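Local atomic coordinates of Alpha/beta hydrolase (Streptomyces albidoflavus, PDB entry 6KSU), a protein that probably catalyses the head-to-tail macrolactamization of non-ribosomal peptides as a stand-alone cyclase of the penicillin-binding-protein type, coupling residues of opposite chirality. Residues A[298-306]-A[460-468]; A[402-413]-A[416-427]. All blocks are in the same frame, centred on the assembly; numbering follows the deposited sequence.

Contact 1: A[298-306]-A[460-468]; sequences DAEPFGLAD and LLQYGGRAM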
loop_
_atom_site.group_PDB
_atom_site.type_symbol
_atom_site.label_atom_id
_atom_site.label_comp_id
_atom_site.label_asym_id
_atom_site.label_seq_id
_atom_site.Cartn_x
_atom_site.Cartn_y
_atom_site.Cartn_z
ATOM N N ASP A 298 8.103 17.041 -6.042
ATOM C CA ASP A 298 7.348 18.078 -5.349
ATOM C C ASP A 298 6.018 17.559 -4.808
ATOM O O ASP A 298 5.046 18.312 -4.716
ATOM C CB ASP A 298 7.119 19.296 -6.262
ATOM C CG ASP A 298 8.069 20.448 -5.957
ATOM O OD1 ASP A 298 8.914 20.310 -5.041
ATOM O OD2 ASP A 298 7.958 21.502 -6.624
ATOM N N ALA A 299 5.953 16.262 -4.443
ATOM C CA ALA A 299 4.747 15.739 -3.787
ATOM C C ALA A 299 5.154 14.593 -2.854
ATOM O O ALA A 299 4.941 13.417 -3.140
ATOM C CB ALA A 299 3.701 15.280 -4.802
ATOM N N GLU A 300 5.724 14.946 -1.706
ATOM C CA GLU A 300 6.190 13.926 -0.768
ATOM C C GLU A 300 5.015 13.186 -0.119
ATOM O O GLU A 300 4.063 13.825 0.345
ATOM C CB GLU A 300 7.081 14.559 0.306
ATOM C CG GLU A 300 8.075 13.574 0.946
ATOM C CD GLU A 300 8.299 13.796 2.457
ATOM O OE1 GLU A 300 8.562 14.952 2.860
ATOM O OE2 GLU A 300 8.224 12.805 3.232
ATOM N N PRO A 301 5.043 11.824 -0.065
ATOM C CA PRO A 301 4.014 11.047 0.681
ATOM C C PRO A 301 4.245 11.119 2.184
ATOM O O PRO A 301 4.703 10.169 2.833
ATOM C CB PRO A 301 4.193 9.627 0.119
ATOM C CG PRO A 301 5.601 9.559 -0.334
ATOM C CD PRO A 301 6.068 10.961 -0.675
ATOM N N PHE A 302 3.907 12.277 2.756
ATOM C CA PHE A 302 4.331 12.612 4.111
ATOM C C PHE A 302 3.739 11.656 5.141
ATOM O O PHE A 302 2.518 11.538 5.267
ATOM C CB PHE A 302 3.939 14.059 4.430
ATOM C CG PHE A 302 4.622 14.601 5.628
ATOM C CD1 PHE A 302 5.966 14.934 5.572
ATOM C CD2 PHE A 302 3.937 14.756 6.815
ATOM C CE1 PHE A 302 6.616 15.416 6.674
ATOM C CE2 PHE A 302 4.580 15.239 7.929
ATOM C CZ PHE A 302 5.926 15.567 7.857
ATOM N N GLY A 303 4.606 10.993 5.896
ATOM C CA GLY A 303 4.169 10.042 6.897
ATOM C C GLY A 303 4.026 8.602 6.433
ATOM O O GLY A 303 3.551 7.768 7.212
ATOM N N LEU A 304 4.411 8.284 5.181
ATOM C CA LEU A 304 4.351 6.929 4.613
ATOM C C LEU A 304 5.646 6.507 3.932
ATOM O O LEU A 304 6.127 5.406 4.191
ATOM C CB LEU A 304 3.190 6.811 3.614
ATOM C CG LEU A 304 1.850 6.227 4.064
ATOM C CD1 LEU A 304 0.990 5.874 2.839
ATOM C CD2 LEU A 304 2.033 5.009 4.994
ATOM N N ALA A 305 6.223 7.349 3.076
ATOM C CA ALA A 305 7.463 7.033 2.381
ATOM C C ALA A 305 8.166 8.334 2.019
ATOM O O ALA A 305 7.614 9.431 2.173
ATOM C CB ALA A 305 7.198 6.199 1.122
ATOM N N ASP A 306 9.385 8.200 1.480
ATOM C CA ASP A 306 10.116 9.367 0.991
ATOM C C ASP A 306 9.689 9.800 -0.407
ATOM O O ASP A 306 9.851 10.974 -0.756
ATOM C CB ASP A 306 11.610 9.082 1.022
ATOM C CG ASP A 306 12.092 8.802 2.407
ATOM O OD1 ASP A 306 11.761 9.616 3.294
ATOM O OD2 ASP A 306 12.771 7.774 2.621
ATOM N N LEU A 460 -4.183 22.412 3.476
ATOM C CA LEU A 460 -4.134 20.972 3.676
ATOM C C LEU A 460 -3.468 20.621 4.993
ATOM O O LEU A 460 -2.511 21.274 5.421
ATOM C CB LEU A 460 -3.363 20.265 2.554
ATOM C CG LEU A 460 -4.135 20.145 1.256
ATOM C CD1 LEU A 460 -3.361 19.236 0.314
ATOM C CD2 LEU A 460 -5.521 19.605 1.574
ATOM N N LEU A 461 -3.982 19.566 5.607
ATOM C CA LEU A 461 -3.304 18.815 6.647
ATOM C C LEU A 461 -3.009 17.425 6.087
ATOM O O LEU A 461 -3.913 16.768 5.555
ATOM C CB LEU A 461 -4.209 18.760 7.886
ATOM C CG LEU A 461 -3.966 17.989 9.179
ATOM C CD1 LEU A 461 -4.868 18.594 10.275
ATOM C CD2 LEU A 461 -4.169 16.455 9.054
ATOM N N GLN A 462 -1.749 16.980 6.159
ATOM C CA GLN A 462 -1.478 15.598 5.798
ATOM C C GLN A 462 -0.658 14.888 6.872
ATOM O O GLN A 462 0.201 15.483 7.530
ATOM C CB GLN A 462 -0.825 15.476 4.390
ATOM C CG GLN A 462 0.526 16.076 4.201
ATOM C CD GLN A 462 0.999 15.999 2.754
ATOM O OE1 GLN A 462 2.134 16.350 2.462
ATOM N NE2 GLN A 462 0.130 15.540 1.845
ATOM N N TYR A 463 -0.970 13.598 7.043
ATOM C CA TYR A 463 -0.336 12.655 7.966
ATOM C C TYR A 463 -0.698 11.245 7.525
ATOM O O TYR A 463 -1.770 11.024 6.957
ATOM C CB TYR A 463 -0.792 12.858 9.423
ATOM C CG TYR A 463 -2.189 12.327 9.746
ATOM C CD1 TYR A 463 -2.357 11.096 10.389
ATOM C CD2 TYR A 463 -3.336 13.061 9.429
ATOM C CE1 TYR A 463 -3.625 10.611 10.712
ATOM C CE2 TYR A 463 -4.619 12.577 9.734
ATOM C CZ TYR A 463 -4.749 11.345 10.384
ATOM O OH TYR A 463 -5.992 10.835 10.705
ATOM N N GLY A 464 0.176 10.288 7.840
ATOM C CA GLY A 464 -0.016 8.919 7.359
ATOM C C GLY A 464 -0.217 8.837 5.850
ATOM O O GLY A 464 -0.920 7.955 5.355
ATOM N N GLY A 465 0.368 9.778 5.107
ATOM C CA GLY A 465 0.228 9.841 3.663
ATOM C C GLY A 465 -1.146 10.206 3.142
ATOM O O GLY A 465 -1.342 10.192 1.928
ATOM N N ARG A 466 -2.113 10.532 4.001
ATOM C CA ARG A 466 -3.384 11.061 3.523
ATOM C C ARG A 466 -3.408 12.580 3.673
ATOM O O ARG A 466 -2.781 13.130 4.576
ATOM C CB ARG A 466 -4.568 10.461 4.290
ATOM C CG ARG A 466 -5.106 9.179 3.660
ATOM C CD ARG A 466 -4.264 7.977 4.083
ATOM N NE ARG A 466 -4.942 6.705 3.853
ATOM C CZ ARG A 466 -4.347 5.520 3.962
ATOM N NH1 ARG A 466 -3.062 5.476 4.308
ATOM N NH2 ARG A 466 -5.026 4.388 3.717
ATOM N N ALA A 467 -4.122 13.248 2.759
ATOM C CA ALA A 467 -4.441 14.663 2.866
ATOM C C ALA A 467 -5.867 14.810 3.381
ATOM O O ALA A 467 -6.720 13.946 3.181
ATOM C CB ALA A 467 -4.311 15.397 1.515
ATOM N N MET A 468 -6.112 15.912 4.068
ATOM C CA MET A 468 -7.456 16.266 4.500
ATOM C C MET A 468 -7.701 17.706 4.099
ATOM O O MET A 468 -6.887 18.577 4.410
ATOM C CB MET A 468 -7.610 16.068 6.010
ATOM C CG MET A 468 -7.036 14.729 6.465
ATOM S SD MET A 468 -7.748 13.969 7.921
ATOM C CE MET A 468 -9.488 14.270 7.725
#

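Contact 2: A[402-413]-A[416-427]; sequences ELMVTHDAAGDL and TRESYSDYRLSL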
loop_
_atom_site.group_PDB
_atom_site.type_symbol
_atom_site.label_atom_id
_atom_site.label_comp_id
_atom_site.label_asym_id
_atom_site.label_seq_id
_atom_site.Cartn_x
_atom_site.Cartn_y
_atom_site.Cartn_z
ATOM N N GLU A 402 -12.912 13.074 9.339
ATOM C CA GLU A 402 -12.758 14.498 9.576
ATOM C C GLU A 402 -11.995 14.741 10.867
ATOM O O GLU A 402 -12.007 13.920 11.787
ATOM C CB GLU A 402 -14.114 15.221 9.617
ATOM C CG GLU A 402 -15.126 14.636 10.585
ATOM C CD GLU A 402 -16.507 15.227 10.381
ATOM O OE1 GLU A 402 -16.623 16.191 9.595
ATOM O OE2 GLU A 402 -17.473 14.721 10.994
ATOM N N LEU A 403 -11.324 15.887 10.911
ATOM C CA LEU A 403 -10.550 16.319 12.056
ATOM C C LEU A 403 -10.855 17.802 12.238
ATOM O O LEU A 403 -11.177 18.496 11.263
ATOM C CB LEU A 403 -9.055 16.053 11.799
ATOM C CG LEU A 403 -8.113 15.346 12.765
ATOM C CD1 LEU A 403 -8.791 14.107 13.347
ATOM C CD2 LEU A 403 -6.829 14.958 12.012
ATOM N N MET A 404 -10.783 18.296 13.478
ATOM C CA MET A 404 -11.008 19.725 13.706
ATOM C C MET A 404 -9.846 20.332 14.472
ATOM O O MET A 404 -9.369 19.758 15.454
ATOM C CB MET A 404 -12.312 19.980 14.450
ATOM C CG MET A 404 -13.540 19.450 13.725
ATOM S SD MET A 404 -15.058 20.182 14.358
ATOM C CE MET A 404 -14.408 21.597 15.227
ATOM N N VAL A 405 -9.375 21.478 14.007
ATOM C CA VAL A 405 -8.378 22.244 14.731
ATOM C C VAL A 405 -9.131 23.317 15.484
ATOM O O VAL A 405 -9.711 24.216 14.876
ATOM C CB VAL A 405 -7.315 22.845 13.815
ATOM C CG1 VAL A 405 -6.467 23.838 14.609
ATOM C CG2 VAL A 405 -6.458 21.730 13.237
ATOM N N THR A 406 -9.131 23.211 16.801
ATOM C CA THR A 406 -9.870 24.111 17.658
ATOM C C THR A 406 -8.909 24.786 18.615
ATOM O O THR A 406 -7.693 24.587 18.560
ATOM C CB THR A 406 -10.959 23.365 18.432
ATOM O OG1 THR A 406 -10.348 22.548 19.445
ATOM C CG2 THR A 406 -11.784 22.500 17.490
ATOM N N HIS A 407 -9.480 25.597 19.498
ATOM C CA HIS A 407 -8.741 26.162 20.608
ATOM C C HIS A 407 -9.662 26.241 21.811
ATOM O O HIS A 407 -10.885 26.168 21.688
ATOM C CB HIS A 407 -8.140 27.543 20.294
ATOM C CG HIS A 407 -9.137 28.585 19.883
ATOM N ND1 HIS A 407 -10.192 28.328 19.033
ATOM C CD2 HIS A 407 -9.201 29.907 20.167
ATOM C CE1 HIS A 407 -10.873 29.443 18.826
ATOM N NE2 HIS A 407 -10.293 30.416 19.504
ATOM N N ASP A 408 -9.057 26.356 22.978
ATOM C CA ASP A 408 -9.814 26.528 24.204
ATOM C C ASP A 408 -9.779 28.001 24.614
ATOM O O ASP A 408 -9.221 28.854 23.919
ATOM C CB ASP A 408 -9.279 25.606 25.303
ATOM C CG ASP A 408 -7.841 25.893 25.668
ATOM O OD1 ASP A 408 -7.233 26.807 25.079
ATOM O OD2 ASP A 408 -7.303 25.185 26.549
ATOM N N ALA A 409 -10.379 28.296 25.770
ATOM C CA ALA A 409 -10.450 29.678 26.243
ATOM C C ALA A 409 -9.074 30.250 26.558
ATOM O O ALA A 409 -8.866 31.454 26.415
ATOM C CB ALA A 409 -11.361 29.760 27.459
ATOM N N ALA A 410 -8.122 29.416 26.976
ATOM C CA ALA A 410 -6.749 29.876 27.151
ATOM C C ALA A 410 -6.034 30.174 25.829
ATOM O O ALA A 410 -4.890 30.642 25.859
ATOM C CB ALA A 410 -5.956 28.835 27.948
ATOM N N GLY A 411 -6.659 29.899 24.680
ATOM C CA GLY A 411 -6.014 30.066 23.389
ATOM C C GLY A 411 -5.061 28.963 22.946
ATOM O O GLY A 411 -4.264 29.188 22.025
ATOM N N ASP A 412 -5.114 27.780 23.552
ATOM C CA ASP A 412 -4.257 26.672 23.146
ATOM C C ASP A 412 -4.919 25.833 22.046
ATOM O O ASP A 412 -6.140 25.665 22.015
ATOM C CB ASP A 412 -3.925 25.786 24.353
ATOM C CG ASP A 412 -2.852 26.390 25.251
ATOM O OD1 ASP A 412 -2.855 26.086 26.467
ATOM O OD2 ASP A 412 -2.007 27.158 24.736
ATOM N N LEU A 413 -4.096 25.299 21.145
ATOM C CA LEU A 413 -4.602 24.545 19.996
ATOM C C LEU A 413 -4.868 23.067 20.307
ATOM O O LEU A 413 -4.046 22.378 20.926
ATOM C CB LEU A 413 -3.619 24.639 18.827
ATOM C CG LEU A 413 -3.515 26.000 18.147
ATOM C CD1 LEU A 413 -2.689 25.885 16.874
ATOM C CD2 LEU A 413 -4.904 26.539 17.860
ATOM N N THR A 416 -9.484 17.729 17.371
ATOM C CA THR A 416 -10.611 16.938 17.837
ATOM C C THR A 416 -11.036 15.960 16.745
ATOM O O THR A 416 -10.778 16.156 15.552
ATOM C CB THR A 416 -11.796 17.819 18.252
ATOM O OG1 THR A 416 -12.274 18.532 17.115
ATOM C CG2 THR A 416 -11.375 18.843 19.323
ATOM N N ARG A 417 -11.699 14.894 17.185
ATOM C CA ARG A 417 -11.906 13.710 16.366
ATOM C C ARG A 417 -13.047 12.902 16.977
ATOM O O ARG A 417 -13.005 12.587 18.172
ATOM C CB ARG A 417 -10.605 12.914 16.300
ATOM C CG ARG A 417 -10.674 11.598 15.570
ATOM C CD ARG A 417 -9.261 11.031 15.457
ATOM N NE ARG A 417 -9.260 9.758 14.757
ATOM C CZ ARG A 417 -8.383 8.781 14.975
ATOM N NH1 ARG A 417 -7.417 8.931 15.871
ATOM N NH2 ARG A 417 -8.473 7.653 14.284
ATOM N N GLU A 418 -14.030 12.537 16.142
ATOM C CA GLU A 418 -15.385 12.185 16.579
ATOM C C GLU A 418 -15.498 11.368 17.874
ATOM O O GLU A 418 -16.277 11.719 18.769
ATOM C CB GLU A 418 -16.111 11.451 15.450
ATOM C CG GLU A 418 -17.541 11.047 15.813
ATOM C CD GLU A 418 -18.553 11.390 14.739
ATOM O OE1 GLU A 418 -19.696 10.882 14.811
ATOM O OE2 GLU A 418 -18.210 12.175 13.828
ATOM N N SER A 419 -14.778 10.263 18.003
ATOM C CA SER A 419 -14.964 9.450 19.201
ATOM C C SER A 419 -13.688 9.330 20.015
ATOM O O SER A 419 -13.558 8.399 20.813
ATOM C CB SER A 419 -15.485 8.059 18.839
ATOM O OG SER A 419 -16.586 8.160 17.943
ATOM N N TYR A 420 -12.740 10.244 19.828
ATOM C CA TYR A 420 -11.468 10.196 20.529
ATOM C C TYR A 420 -11.344 11.385 21.461
ATOM O O TYR A 420 -11.945 12.440 21.230
ATOM C CB TYR A 420 -10.273 10.214 19.570
ATOM C CG TYR A 420 -10.017 8.928 18.841
ATOM C CD1 TYR A 420 -8.784 8.298 18.921
ATOM C CD2 TYR A 420 -10.999 8.349 18.058
ATOM C CE1 TYR A 420 -8.543 7.114 18.241
ATOM C CE2 TYR A 420 -10.771 7.174 17.379
ATOM C CZ TYR A 420 -9.541 6.559 17.473
ATOM O OH TYR A 420 -9.319 5.385 16.789
ATOM N N SER A 421 -10.529 11.201 22.501
ATOM C CA SER A 421 -10.045 12.321 23.293
ATOM C C SER A 421 -9.393 13.382 22.397
ATOM O O SER A 421 -8.825 13.087 21.338
ATOM C CB SER A 421 -9.052 11.821 24.344
ATOM O OG SER A 421 -9.702 11.055 25.352
ATOM N N ASP A 422 -9.512 14.635 22.816
ATOM C CA ASP A 422 -8.842 15.725 22.127
ATOM C C ASP A 422 -7.331 15.514 22.155
ATOM O O ASP A 422 -6.778 15.002 23.129
ATOM C CB ASP A 422 -9.191 17.065 22.783
ATOM C CG ASP A 422 -10.640 17.444 22.609
ATOM O OD1 ASP A 422 -11.393 16.714 21.934
ATOM O OD2 ASP A 422 -11.030 18.505 23.136
ATOM N N TYR A 423 -6.656 15.892 21.066
ATOM C CA TYR A 423 -5.198 15.882 21.046
ATOM C C TYR A 423 -4.674 17.298 21.315
ATOM O O TYR A 423 -5.223 18.280 20.809
ATOM C CB TYR A 423 -4.630 15.384 19.701
ATOM C CG TYR A 423 -5.050 14.014 19.156
ATOM C CD1 TYR A 423 -4.136 12.955 19.075
ATOM C CD2 TYR A 423 -6.329 13.804 18.659
ATOM C CE1 TYR A 423 -4.513 11.711 18.545
ATOM C CE2 TYR A 423 -6.707 12.573 18.111
ATOM C CZ TYR A 423 -5.807 11.537 18.067
ATOM O OH TYR A 423 -6.211 10.341 17.528
ATOM N N ARG A 424 -3.617 17.411 22.115
ATOM C CA ARG A 424 -2.922 18.689 22.186
ATOM C C ARG A 424 -2.071 18.874 20.926
ATOM O O ARG A 424 -1.290 17.988 20.555
ATOM C CB ARG A 424 -2.056 18.781 23.445
ATOM C CG ARG A 424 -2.772 18.418 24.751
ATOM C CD ARG A 424 -2.131 19.112 25.954
ATOM N NE ARG A 424 -2.206 20.573 25.814
ATOM C CZ ARG A 424 -2.924 21.393 26.594
ATOM N NH1 ARG A 424 -3.651 20.919 27.606
ATOM N NH2 ARG A 424 -2.915 22.703 26.355
ATOM N N LEU A 425 -2.223 20.027 20.272
ATOM C CA LEU A 425 -1.612 20.286 18.968
ATOM C C LEU A 425 -0.422 21.222 19.129
ATOM O O LEU A 425 -0.596 22.377 19.515
ATOM C CB LEU A 425 -2.630 20.903 18.008
ATOM C CG LEU A 425 -2.219 21.036 16.531
ATOM C CD1 LEU A 425 -1.806 19.665 15.960
ATOM C CD2 LEU A 425 -3.365 21.577 15.748
ATOM N N SER A 426 0.773 20.734 18.842
ATOM C CA SER A 426 1.969 21.563 18.851
ATOM C C SER A 426 2.342 21.890 17.419
ATOM O O SER A 426 2.517 20.979 16.599
ATOM C CB SER A 426 3.146 20.871 19.527
ATOM O OG SER A 426 2.927 20.757 20.899
ATOM N N LEU A 427 2.452 23.184 17.124
ATOM C CA LEU A 427 2.869 23.652 15.808
ATOM C C LEU A 427 4.378 23.846 15.802
ATOM O O LEU A 427 4.936 24.413 16.748
ATOM C CB LEU A 427 2.168 24.960 15.458
ATOM C CG LEU A 427 0.670 24.875 15.171
ATOM C CD1 LEU A 427 0.177 26.181 14.621
ATOM C CD2 LEU A 427 0.370 23.730 14.205
HETATM O O HOH W 1 -2.206 22.675 23.486
#

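Contact 1: A[298-306]-A[460-468]
Phe-302 and Gly-465 join the two backbones: the irregular loop 298-306 presents the Phe-302 carbonyl to the turn of the hairpin in 460-468. Gly-465 N donates to Phe-302 O at 2.8 Å, with the donor tilted 30° from the carbonyl plane. Tyr-463 to Arg-466 form a type I' turn, and Gly-303 CA lies 4.4 Å from Gly-464 CA. Pro-301 is the centre of an inverse gamma turn, closed by a weak bond from Phe-302 N to Glu-300 O, and its own carbonyl O takes both Leu-304 N and Ala-305 N.

Leu-304 lays its branch point over the turn, CG 3.5 Å from Gly-464 O. Gln-462, extended beyond CG, brings OE1 to 3.5 Å from Phe-302 CB; this oxygen also accepts from Arg-448 NE. With CG anti to the backbone N (chi1 -165°), the Phe-302 ring is carried alongside strand 460-463 and meets Gln-462 O at its edge, CD2 3.9 Å from that oxygen.

Through this turn the barrel meets the Beta-lactamase family region: Gly-465 bonds to the Tyr-174 backbone and Arg-466 salt-bridges Asp-140, beside what is probably an SxxK active site, as in penicillin-binding proteins. Phe-302 packs against strands 432-437 and 445-451.

Contact 2: A[402-413]-A[416-427]
Met-404 and Thr-416 form an antiparallel hydrogen-bonded pair, bonded in both directions. Thr-416 N donates to Met-404 O at 2.8 Å and lies in the carbonyl plane, whereas the return bond from Met-404 N reaches Thr-416 O somewhat tilted from the carbonyl plane. Thr-416 OG1, placed between the backbone N and the carbonyl carbon (chi1 64°), is pressed to 3.0 Å from Met-404 CB, while the Thr-416 and Thr-406 side chains cross at about a right angle, Thr-416 CG2 lying 3.8 Å from Thr-406 OG1.

The tight, apolar packing lies on the side carrying Leu-403, Val-405, Leu-413, Leu-425 and Leu-427. Leu-425 CD2 sits 4.0 Å from both methyls of Val-405. Leu-413 reaches across Leu-427, with their CD1 atoms 3.7 Å apart, and Leu-403 CD1 rests on the aliphatic part of Arg-417.

Strands 401-407, 413-417 and 420-427 are consecutive antiparallel neighbours in an eight-stranded up-and-down barrel, and these leucines and Val-405 face its interior, where Leu-425 and Leu-427 also meet Phe-433. The hairpin turn, type I from Asp-408 to Gly-411, is tied by Asp-408 OD1, which accepts from Asp-412 N.

The outer side is looser and polar. Asp-412 OD1 and Arg-424 NH2 form a long salt bridge of 3.4 Å, the carboxylate near the guanidinium edge but with the two planes 74° apart. A water accepts from Arg-424 NH2 and donates to Leu-413 O, the oxygen that also receives Leu-425 N from above its carbonyl plane (40°). At the far end, in one of two Glu-402 conformers, its carboxylate approaches that of Glu-418, a closeness that is therefore doubtful.

Overall arrangement
The centres of contacts 1 and 2 are 20 Å apart, on the same side of the chain's centre, and both draw on the eight-stranded antiparallel barrel. Along the chain, contact 2 is nested within the loop that contact 1 closes: 298-306 comes first, then 402-413 and 416-427, and finally 460-468. Contact 2 joins strands 401-407, 413-417 and 420-427 inside the barrel. The two touch directly, Met-468 CE lying 3.8 Å from Glu-402 CA and Tyr-463 CE2 4.0 Å from Leu-403 CD2, so they meet where strand 401-407 lies near the 458-463/466-470 hairpin. Through contact 1 that barrel is attached to a loop of the Beta-lactamase family region.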